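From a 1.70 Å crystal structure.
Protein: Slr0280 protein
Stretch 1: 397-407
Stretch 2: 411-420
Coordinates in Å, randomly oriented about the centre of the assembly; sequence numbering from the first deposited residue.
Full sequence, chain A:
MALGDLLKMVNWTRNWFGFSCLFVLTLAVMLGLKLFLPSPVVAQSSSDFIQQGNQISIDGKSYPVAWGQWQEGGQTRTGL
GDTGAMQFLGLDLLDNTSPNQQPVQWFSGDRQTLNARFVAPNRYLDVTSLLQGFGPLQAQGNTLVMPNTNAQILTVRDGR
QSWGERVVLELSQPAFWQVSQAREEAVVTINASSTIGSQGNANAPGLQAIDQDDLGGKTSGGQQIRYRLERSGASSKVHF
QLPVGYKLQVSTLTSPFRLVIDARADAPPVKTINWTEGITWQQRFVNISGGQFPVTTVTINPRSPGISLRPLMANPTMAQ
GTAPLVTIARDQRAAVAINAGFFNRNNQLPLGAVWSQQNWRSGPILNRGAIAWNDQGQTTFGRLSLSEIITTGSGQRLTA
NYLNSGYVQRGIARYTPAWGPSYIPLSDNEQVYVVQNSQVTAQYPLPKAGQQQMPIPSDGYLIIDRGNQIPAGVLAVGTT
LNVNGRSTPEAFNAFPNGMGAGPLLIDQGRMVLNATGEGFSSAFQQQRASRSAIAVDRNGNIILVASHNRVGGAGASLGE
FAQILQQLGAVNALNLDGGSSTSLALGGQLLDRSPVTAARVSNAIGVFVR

Stretch 1, residues 397-407: RLTANYLNSGY
Stretch 2 (411-420) GIARYTPAWG

The two stretches belong to one chain and bury 693 Å² between them, both sides summed. Stretch 2 runs as a strand over 411-415. It pairs in parallel with the short strand at Tyr402 and Leu403. The register sets Tyr402 beside Ala413 (CA to CA 4.5 Å) and Leu403 beside Arg414 (CA to CA 4.9 Å). The earlier strand of stretch 1, 397-400, instead crosses strand 411-415 at -77°, with the axes 6.1 Å apart at closest approach. Asn401, at phi/psi -110/0, interrupts the extended backbone of stretch 1.

Gly411 opens stretch 2 at phi/psi 148/-170. A CB here would jam against the preceding carbonyl and lie 3.2 Å from Tyr402 CE2. Without one, Gly411 CA sits 4.5 Å from Tyr402 CE2, at the edge of the ring.

Ile412 is extended (-105/128), with chi1 m and chi2 t. Its side chain packs on the crossing strand: CD1 is 4.2 Å from Leu398 CB, and CG2 is 3.8 Å from Ala400 CB. Leu398 is m, t. Ile412 O accepts from Asn401 N at 3.0 Å and, weakly, from Tyr402 N at 3.5 Å. Ala400 CA adds a CA-H...O contact to Ile412 O at 3.4 Å. The amide of Ile412 is served by a water: Ile412 N donates to it at 2.7 Å, and the water donates to Asn401 OD1 at 3.0 Å.

Ala413 (-119/158) points to the same sheet face as Tyr402, and their CB atoms meet at 3.8 Å. Tyr402 has chi1 m and chi2 -82°. Ala413 CA also approaches Tyr402 O at 3.2 Å, in a CA-H...O contact.

Arg414 (-132/143) shares the other face with Leu403. Its backbone bonds on either side of Leu403, in the parallel pattern: Arg414 N donates to Tyr402 O at 2.9 Å, and Arg414 O accepts from Asn404 N at 2.9 Å, nearly straight at 171°. The side chain is t, t, p, with chi4 88°. Its NH2 lies 4.0 Å from CD1 of Leu403, which is t, p.

Tyr415 (-131/121; chi1 m, chi2 -83°) reaches past the ladder. Its OH donates to Ser405 O at 2.8 Å, near the plane of the ring.

Thr416 (-108/175, chi1 p) continues the pairing through a side chain. Asn404 turns at phi/psi 45/51, with chi1 m and chi2 -23°, and its amide group bonds Thr416 twice. Thr416 N donates to Asn404 OD1 at 2.9 Å, while Asn404 ND2 donates to Thr416 OG1 at 3.0 Å. The side-chain amide thus acts as donor and acceptor to one residue.

Residues 417-419 have helical phi/psi. Ala418 CB packs 3.7 Å from Asn404 ND2. Trp419 N donates to Thr416 O at 3.0 Å, closing the turn. Trp419 (chi1 t, chi2 -108°) points toward stretch 1. Its CZ3 lies 3.3 Å from Asn404 O, at the ring edge, and CH2 is 3.9 Å from Gly406 N. Gly420, at 146/-175, ends the stretch without contact.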

# COMPACT_ATOMS: atom_id res chain seq x y z
N ARG A 397 33.19 1.54 -25.78
CA ARG A 397 32.27 1.33 -24.66
C ARG A 397 31.81 2.65 -24.05
O ARG A 397 32.60 3.57 -23.89
CB ARG A 397 32.93 0.47 -23.58
CG ARG A 397 33.23 -0.94 -24.01
CD ARG A 397 33.91 -1.70 -22.90
NE ARG A 397 33.34 -3.04 -22.79
CZ ARG A 397 32.97 -3.62 -21.65
NH1 ARG A 397 33.11 -2.98 -20.50
NH2 ARG A 397 32.45 -4.84 -21.67
N LEU A 398 30.53 2.73 -23.71
CA LEU A 398 30.02 3.83 -22.90
C LEU A 398 29.34 3.21 -21.68
O LEU A 398 28.76 2.12 -21.77
CB LEU A 398 29.00 4.66 -23.68
CG LEU A 398 29.47 5.46 -24.89
CD1 LEU A 398 28.28 6.06 -25.65
CD2 LEU A 398 30.44 6.55 -24.46
N THR A 399 29.40 3.90 -20.55
CA THR A 399 28.70 3.41 -19.36
C THR A 399 27.52 4.33 -19.08
O THR A 399 27.69 5.54 -18.95
CB THR A 399 29.60 3.37 -18.12
OG1 THR A 399 29.77 4.70 -17.62
CG2 THR A 399 30.95 2.76 -18.45
N ALA A 400 26.33 3.75 -19.02
CA ALA A 400 25.14 4.50 -18.66
C ALA A 400 24.82 4.21 -17.19
O ALA A 400 24.77 3.05 -16.78
CB ALA A 400 23.99 4.11 -19.55
N ASN A 401 24.60 5.25 -16.40
CA ASN A 401 24.39 5.07 -14.97
C ASN A 401 22.97 5.35 -14.49
O ASN A 401 22.69 5.26 -13.29
CB ASN A 401 25.38 5.94 -14.18
CG ASN A 401 26.81 5.46 -14.31
OD1 ASN A 401 27.71 6.24 -14.65
ND2 ASN A 401 27.03 4.18 -14.04
N TYR A 402 22.09 5.71 -15.41
CA TYR A 402 20.69 5.98 -15.07
C TYR A 402 19.80 5.30 -16.09
O TYR A 402 20.03 5.39 -17.30
CB TYR A 402 20.44 7.50 -15.04
CG TYR A 402 21.44 8.19 -14.15
CD1 TYR A 402 21.25 8.23 -12.77
CD2 TYR A 402 22.59 8.76 -14.67
CE1 TYR A 402 22.18 8.85 -11.94
CE2 TYR A 402 23.53 9.38 -13.86
CZ TYR A 402 23.32 9.41 -12.50
OH TYR A 402 24.25 10.03 -11.69
N LEU A 403 18.77 4.61 -15.61
CA LEU A 403 17.87 3.89 -16.50
C LEU A 403 16.45 4.20 -16.07
O LEU A 403 16.11 4.01 -14.89
CB LEU A 403 18.13 2.39 -16.38
CG LEU A 403 17.15 1.44 -17.08
CD1 LEU A 403 17.18 1.68 -18.58
CD2 LEU A 403 17.49 -0.03 -16.75
N ASN A 404 15.63 4.67 -17.00
CA ASN A 404 14.21 4.91 -16.72
C ASN A 404 13.99 5.63 -15.38
O ASN A 404 13.18 5.18 -14.56
CB ASN A 404 13.44 3.59 -16.75
CG ASN A 404 13.36 3.01 -18.16
OD1 ASN A 404 13.48 3.75 -19.13
ND2 ASN A 404 13.16 1.70 -18.27
N SER A 405 14.69 6.73 -15.16
CA SER A 405 14.67 7.38 -13.85
C SER A 405 14.30 8.86 -13.91
O SER A 405 14.68 9.59 -14.83
CB SER A 405 16.02 7.21 -13.15
OG SER A 405 16.03 7.81 -11.86
N GLY A 406 13.56 9.31 -12.89
CA GLY A 406 13.32 10.73 -12.70
C GLY A 406 14.48 11.44 -12.05
O GLY A 406 14.45 12.67 -11.85
N TYR A 407 15.53 10.69 -11.70
CA TYR A 407 16.68 11.28 -11.02
C TYR A 407 17.69 11.89 -12.01
O TYR A 407 18.25 11.21 -12.87
CB TYR A 407 17.35 10.24 -10.11
CG TYR A 407 18.50 10.78 -9.29
CD1 TYR A 407 18.30 11.79 -8.35
CD2 TYR A 407 19.77 10.27 -9.44
CE1 TYR A 407 19.36 12.29 -7.60
CE2 TYR A 407 20.84 10.75 -8.68
CZ TYR A 407 20.62 11.76 -7.76
OH TYR A 407 21.68 12.24 -7.02
N GLY A 411 25.67 12.80 -16.69
CA GLY A 411 26.01 11.43 -17.00
C GLY A 411 25.20 10.92 -18.18
O GLY A 411 24.52 11.70 -18.85
N ILE A 412 25.26 9.62 -18.43
CA ILE A 412 24.52 9.04 -19.54
C ILE A 412 23.31 8.27 -19.01
O ILE A 412 23.46 7.40 -18.15
CB ILE A 412 25.41 8.10 -20.37
CG1 ILE A 412 26.57 8.89 -20.97
CG2 ILE A 412 24.58 7.38 -21.44
CD1 ILE A 412 27.68 8.03 -21.54
N ALA A 413 22.13 8.58 -19.55
CA ALA A 413 20.89 7.92 -19.13
C ALA A 413 20.25 7.19 -20.31
O ALA A 413 20.52 7.50 -21.47
CB ALA A 413 19.92 8.93 -18.54
N ARG A 414 19.41 6.21 -20.00
CA ARG A 414 18.76 5.45 -21.05
C ARG A 414 17.28 5.37 -20.70
O ARG A 414 16.92 5.29 -19.52
CB ARG A 414 19.39 4.06 -21.14
CG ARG A 414 19.30 3.39 -22.49
CD ARG A 414 20.22 2.17 -22.55
NE ARG A 414 19.75 1.05 -21.73
CZ ARG A 414 18.91 0.11 -22.16
NH1 ARG A 414 18.41 0.17 -23.39
NH2 ARG A 414 18.55 -0.87 -21.35
N TYR A 415 16.42 5.44 -21.72
CA TYR A 415 14.98 5.35 -21.54
C TYR A 415 14.42 4.33 -22.52
O TYR A 415 14.58 4.47 -23.73
CB TYR A 415 14.33 6.71 -21.73
CG TYR A 415 14.62 7.66 -20.59
CD1 TYR A 415 13.87 7.62 -19.42
CD2 TYR A 415 15.66 8.58 -20.67
CE1 TYR A 415 14.13 8.49 -18.36
CE2 TYR A 415 15.95 9.45 -19.62
CZ TYR A 415 15.17 9.40 -18.46
OH TYR A 415 15.45 10.26 -17.41
N THR A 416 13.77 3.31 -21.99
CA THR A 416 13.25 2.20 -22.79
C THR A 416 11.73 2.32 -22.84
O THR A 416 11.16 3.21 -22.20
CB THR A 416 13.68 0.85 -22.22
OG1 THR A 416 12.91 0.54 -21.04
CG2 THR A 416 15.16 0.86 -21.89
N PRO A 417 11.05 1.45 -23.62
CA PRO A 417 9.59 1.52 -23.63
C PRO A 417 8.93 1.33 -22.26
O PRO A 417 7.79 1.75 -22.10
CB PRO A 417 9.20 0.38 -24.57
CG PRO A 417 10.32 0.35 -25.56
CD PRO A 417 11.56 0.63 -24.74
N ALA A 418 9.62 0.70 -21.30
CA ALA A 418 9.08 0.63 -19.93
C ALA A 418 8.78 2.01 -19.32
O ALA A 418 7.89 2.14 -18.47
CB ALA A 418 10.02 -0.17 -19.02
N TRP A 419 9.52 3.04 -19.73
CA TRP A 419 9.28 4.40 -19.26
C TRP A 419 7.92 4.90 -19.73
O TRP A 419 7.21 5.59 -19.00
CB TRP A 419 10.38 5.32 -19.79
CG TRP A 419 10.31 6.77 -19.35
CD1 TRP A 419 9.97 7.84 -20.13
CD2 TRP A 419 10.63 7.29 -18.06
NE1 TRP A 419 10.05 9.00 -19.39
CE2 TRP A 419 10.46 8.69 -18.13
CE3 TRP A 419 11.05 6.71 -16.86
CZ2 TRP A 419 10.70 9.52 -17.02
CZ3 TRP A 419 11.28 7.54 -15.76
CH2 TRP A 419 11.10 8.93 -15.85
N GLY A 420 7.56 4.54 -20.96
CA GLY A 420 6.36 5.04 -21.59
C GLY A 420 6.59 5.22 -23.09
O GLY A 420 7.64 4.83 -23.61
O HOH W 1 26.67 8.08 -16.72